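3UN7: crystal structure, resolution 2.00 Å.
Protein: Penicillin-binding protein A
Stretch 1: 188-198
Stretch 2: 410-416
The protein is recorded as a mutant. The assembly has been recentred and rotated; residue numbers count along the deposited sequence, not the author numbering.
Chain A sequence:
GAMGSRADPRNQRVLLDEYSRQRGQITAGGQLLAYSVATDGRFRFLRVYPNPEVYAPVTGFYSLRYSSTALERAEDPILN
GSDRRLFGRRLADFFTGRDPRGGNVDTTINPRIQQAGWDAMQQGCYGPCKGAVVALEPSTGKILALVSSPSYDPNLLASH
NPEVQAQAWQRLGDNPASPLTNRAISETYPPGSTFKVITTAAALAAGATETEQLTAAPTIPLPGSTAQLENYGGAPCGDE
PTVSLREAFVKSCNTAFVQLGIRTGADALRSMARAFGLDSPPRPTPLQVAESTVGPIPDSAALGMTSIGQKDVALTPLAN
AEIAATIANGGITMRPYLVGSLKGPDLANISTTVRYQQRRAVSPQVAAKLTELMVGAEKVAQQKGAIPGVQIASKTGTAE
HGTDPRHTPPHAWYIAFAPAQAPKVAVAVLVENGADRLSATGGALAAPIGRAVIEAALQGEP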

# COMPACT_ATOMS: atom_id res chain seq x y z
N THR A 188 5.37 -6.62 -5.51
CA THR A 188 6.38 -5.63 -5.14
C THR A 188 6.81 -4.88 -6.39
O THR A 188 6.77 -5.43 -7.50
CB THR A 188 7.63 -6.26 -4.49
OG1 THR A 188 8.15 -7.25 -5.36
CG2 THR A 188 7.32 -6.87 -3.13
N TYR A 189 7.21 -3.63 -6.19
CA TYR A 189 7.56 -2.71 -7.27
C TYR A 189 8.78 -1.94 -6.84
O TYR A 189 8.96 -1.73 -5.65
CB TYR A 189 6.43 -1.71 -7.48
CG TYR A 189 5.12 -2.33 -7.86
CD1 TYR A 189 4.78 -2.51 -9.21
CD2 TYR A 189 4.22 -2.74 -6.88
CE1 TYR A 189 3.56 -3.08 -9.57
CE2 TYR A 189 3.00 -3.32 -7.23
CZ TYR A 189 2.68 -3.48 -8.57
OH TYR A 189 1.47 -4.04 -8.92
N PRO A 190 9.61 -1.49 -7.80
CA PRO A 190 10.65 -0.55 -7.38
C PRO A 190 9.98 0.71 -6.82
O PRO A 190 9.02 1.19 -7.43
CB PRO A 190 11.40 -0.22 -8.68
CG PRO A 190 11.06 -1.34 -9.62
CD PRO A 190 9.69 -1.81 -9.23
N PRO A 191 10.44 1.20 -5.66
CA PRO A 191 9.88 2.42 -5.07
C PRO A 191 10.41 3.71 -5.73
O PRO A 191 9.81 4.78 -5.57
CB PRO A 191 10.35 2.34 -3.62
CG PRO A 191 11.70 1.65 -3.74
CD PRO A 191 11.47 0.60 -4.79
N GLY A 192 11.51 3.60 -6.47
CA GLY A 192 12.09 4.76 -7.13
C GLY A 192 12.38 5.92 -6.19
O GLY A 192 12.87 5.72 -5.09
N SER A 193 12.05 7.13 -6.65
CA SER A 193 12.28 8.37 -5.89
C SER A 193 11.68 8.40 -4.49
O SER A 193 12.18 9.12 -3.62
CB SER A 193 11.76 9.57 -6.68
OG SER A 193 12.40 9.63 -7.94
N THR A 194 10.61 7.64 -4.25
CA THR A 194 10.02 7.60 -2.90
C THR A 194 11.03 7.06 -1.86
O THR A 194 10.96 7.39 -0.67
CB THR A 194 8.70 6.78 -2.80
OG1 THR A 194 8.89 5.45 -3.31
CG2 THR A 194 7.53 7.47 -3.53
N PHE A 195 11.96 6.23 -2.34
CA PHE A 195 12.96 5.60 -1.48
C PHE A 195 14.00 6.58 -0.93
O PHE A 195 14.69 6.27 0.04
CB PHE A 195 13.66 4.44 -2.19
CG PHE A 195 14.20 3.40 -1.25
CD1 PHE A 195 13.34 2.65 -0.45
CD2 PHE A 195 15.57 3.19 -1.13
CE1 PHE A 195 13.83 1.70 0.43
CE2 PHE A 195 16.06 2.23 -0.24
CZ PHE A 195 15.18 1.49 0.53
N LYS A 196 14.09 7.76 -1.53
CA LYS A 196 14.94 8.83 -0.99
C LYS A 196 14.52 9.20 0.44
O LYS A 196 15.28 9.82 1.18
CB LYS A 196 14.93 10.06 -1.90
CG LYS A 196 15.39 9.77 -3.32
CD LYS A 196 15.14 10.97 -4.24
CE LYS A 196 15.65 10.71 -5.64
NZ LYS A 196 15.09 11.70 -6.61
N VAL A 197 13.31 8.82 0.83
CA VAL A 197 12.90 8.96 2.22
C VAL A 197 13.78 8.07 3.11
O VAL A 197 14.23 8.49 4.18
CB VAL A 197 11.40 8.60 2.41
CG1 VAL A 197 11.05 8.53 3.89
CG2 VAL A 197 10.50 9.62 1.69
N ILE A 198 14.05 6.85 2.66
CA ILE A 198 14.88 5.92 3.43
C ILE A 198 16.34 6.35 3.39
O ILE A 198 17.02 6.34 4.43
CB ILE A 198 14.70 4.46 2.94
CG1 ILE A 198 13.23 4.01 3.05
CG2 ILE A 198 15.62 3.50 3.69
CD1 ILE A 198 12.56 4.30 4.40
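Stretch 2, residues 410-416: PHAWYIA

A strand can be held against an irregular segment without backbone pairing when alternate side chains reach one surface; a polar partner for a large one among them can add to the hold. Penicillin-binding protein A offers a compact example. Residues 411-416 form an extended strand whose side chains at His-411, Trp-413 and Ile-415 start out toward the other stretch, while Tyr-414, between Trp-413 and Ile-415, points away. Against it lies a segment that changes character along its length, from an extended start at 188-190, through a bend at Pro-191 and Gly-192 and a 3-10 segment at 193-195, into a helix. The two run in the same general sense, early residues meeting early and late meeting late: the CA atoms of Pro-190 and His-411 lie 8.3 Å apart, those of Thr-194 and Trp-413 7.0 Å. Such spacing leaves the contact to side chains and to the carbonyls of the loop.

The first contact comes from Tyr-189, in extended conformation with its chi1 in the m well. Its ring turns an edge toward the face of His-411, with planes at 87° and centroids 5.6 Å apart; Tyr-189 CD1 approaches His-411 NE2 to 3.8 Å. Closer to the backbone, Tyr-189 CB packs against Trp-413 CZ2, also at 3.8 Å, so this one residue touches two successive inward-facing positions of the strand.

Pro-190 sets its CD 4.2 Å from His-411 CD2, at the edge of the imidazole. Its carbonyl makes the hydrogen bond of the contact: Trp-413 NE1 donates to Pro-190 O at 2.8 Å, with an angle of 151° at the hydrogen. Lacking an amide hydrogen, a proline still offers its carbonyl oxygen, and here that oxygen lies near the plane of the indole, where the N-H points.

Pro-191 O follows, 3.4 Å from Trp-413 CD1. Pro-191 O also accepts hydrogen bonds from Thr-194 OG1 at 2.5 Å and from Thr-194 N at 3.2 Å, bonds that tie Thr-194 back to the loop just before the 3-10 segment. Gly-192 turns the chain with a positive phi of 54°, a conformation that favours glycine.

Thr-194 then faces the strand. Its OG1 lies over one face of the indole, and Thr-194 CG2 lies 3.5 Å from Trp-413 CB and 4.0 Å from Ile-415 CG1. Trp-413 is thus approached along its edge by Pro-190 and over a face by Thr-194, and it has the largest covered area of any residue here. Val-197 closes the contact from the helix, its CG2 4.3 Å from Ile-415 CD1.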

# COMPACT_ATOMS: atom_id res chain seq x y z
N PRO A 410 8.01 4.60 -16.76
CA PRO A 410 8.18 4.30 -15.34
C PRO A 410 6.88 4.36 -14.55
O PRO A 410 5.90 4.93 -15.01
CB PRO A 410 9.14 5.41 -14.88
CG PRO A 410 9.85 5.82 -16.13
CD PRO A 410 8.79 5.78 -17.17
N HIS A 411 6.88 3.74 -13.36
CA HIS A 411 5.76 3.82 -12.43
C HIS A 411 5.69 5.20 -11.79
O HIS A 411 6.71 5.88 -11.70
CB HIS A 411 5.92 2.78 -11.33
CG HIS A 411 6.01 1.37 -11.82
ND1 HIS A 411 5.23 0.88 -12.85
CD2 HIS A 411 6.77 0.32 -11.40
CE1 HIS A 411 5.53 -0.39 -13.06
NE2 HIS A 411 6.45 -0.75 -12.19
N ALA A 412 4.51 5.59 -11.31
CA ALA A 412 4.37 6.86 -10.61
C ALA A 412 3.88 6.54 -9.21
O ALA A 412 2.89 5.83 -9.06
CB ALA A 412 3.38 7.75 -11.31
N TRP A 413 4.60 7.05 -8.22
CA TRP A 413 4.30 6.82 -6.82
C TRP A 413 3.98 8.14 -6.14
O TRP A 413 4.56 9.18 -6.49
CB TRP A 413 5.53 6.30 -6.09
CG TRP A 413 5.89 4.84 -6.22
CD1 TRP A 413 6.83 4.30 -7.05
CD2 TRP A 413 5.39 3.76 -5.41
NE1 TRP A 413 6.92 2.94 -6.84
CE2 TRP A 413 6.06 2.59 -5.83
CE3 TRP A 413 4.44 3.67 -4.39
CZ2 TRP A 413 5.80 1.32 -5.26
CZ3 TRP A 413 4.17 2.40 -3.81
CH2 TRP A 413 4.86 1.25 -4.25
N TYR A 414 3.09 8.09 -5.15
CA TYR A 414 2.88 9.19 -4.21
C TYR A 414 2.72 8.54 -2.85
O TYR A 414 1.89 7.66 -2.68
CB TYR A 414 1.60 9.93 -4.57
CG TYR A 414 1.24 11.15 -3.72
CD1 TYR A 414 1.91 12.37 -3.88
CD2 TYR A 414 0.18 11.09 -2.81
CE1 TYR A 414 1.54 13.49 -3.13
CE2 TYR A 414 -0.20 12.18 -2.07
CZ TYR A 414 0.49 13.38 -2.22
OH TYR A 414 0.09 14.45 -1.48
N ILE A 415 3.53 8.96 -1.88
CA ILE A 415 3.32 8.55 -0.50
C ILE A 415 3.14 9.80 0.36
O ILE A 415 3.77 10.82 0.09
CB ILE A 415 4.43 7.60 0.04
CG1 ILE A 415 5.81 8.27 0.02
CG2 ILE A 415 4.47 6.30 -0.78
CD1 ILE A 415 6.86 7.51 0.86
N ALA A 416 2.25 9.73 1.35
CA ALA A 416 1.85 10.96 2.03
C ALA A 416 1.16 10.72 3.35
O ALA A 416 0.70 9.61 3.62
CB ALA A 416 0.96 11.83 1.12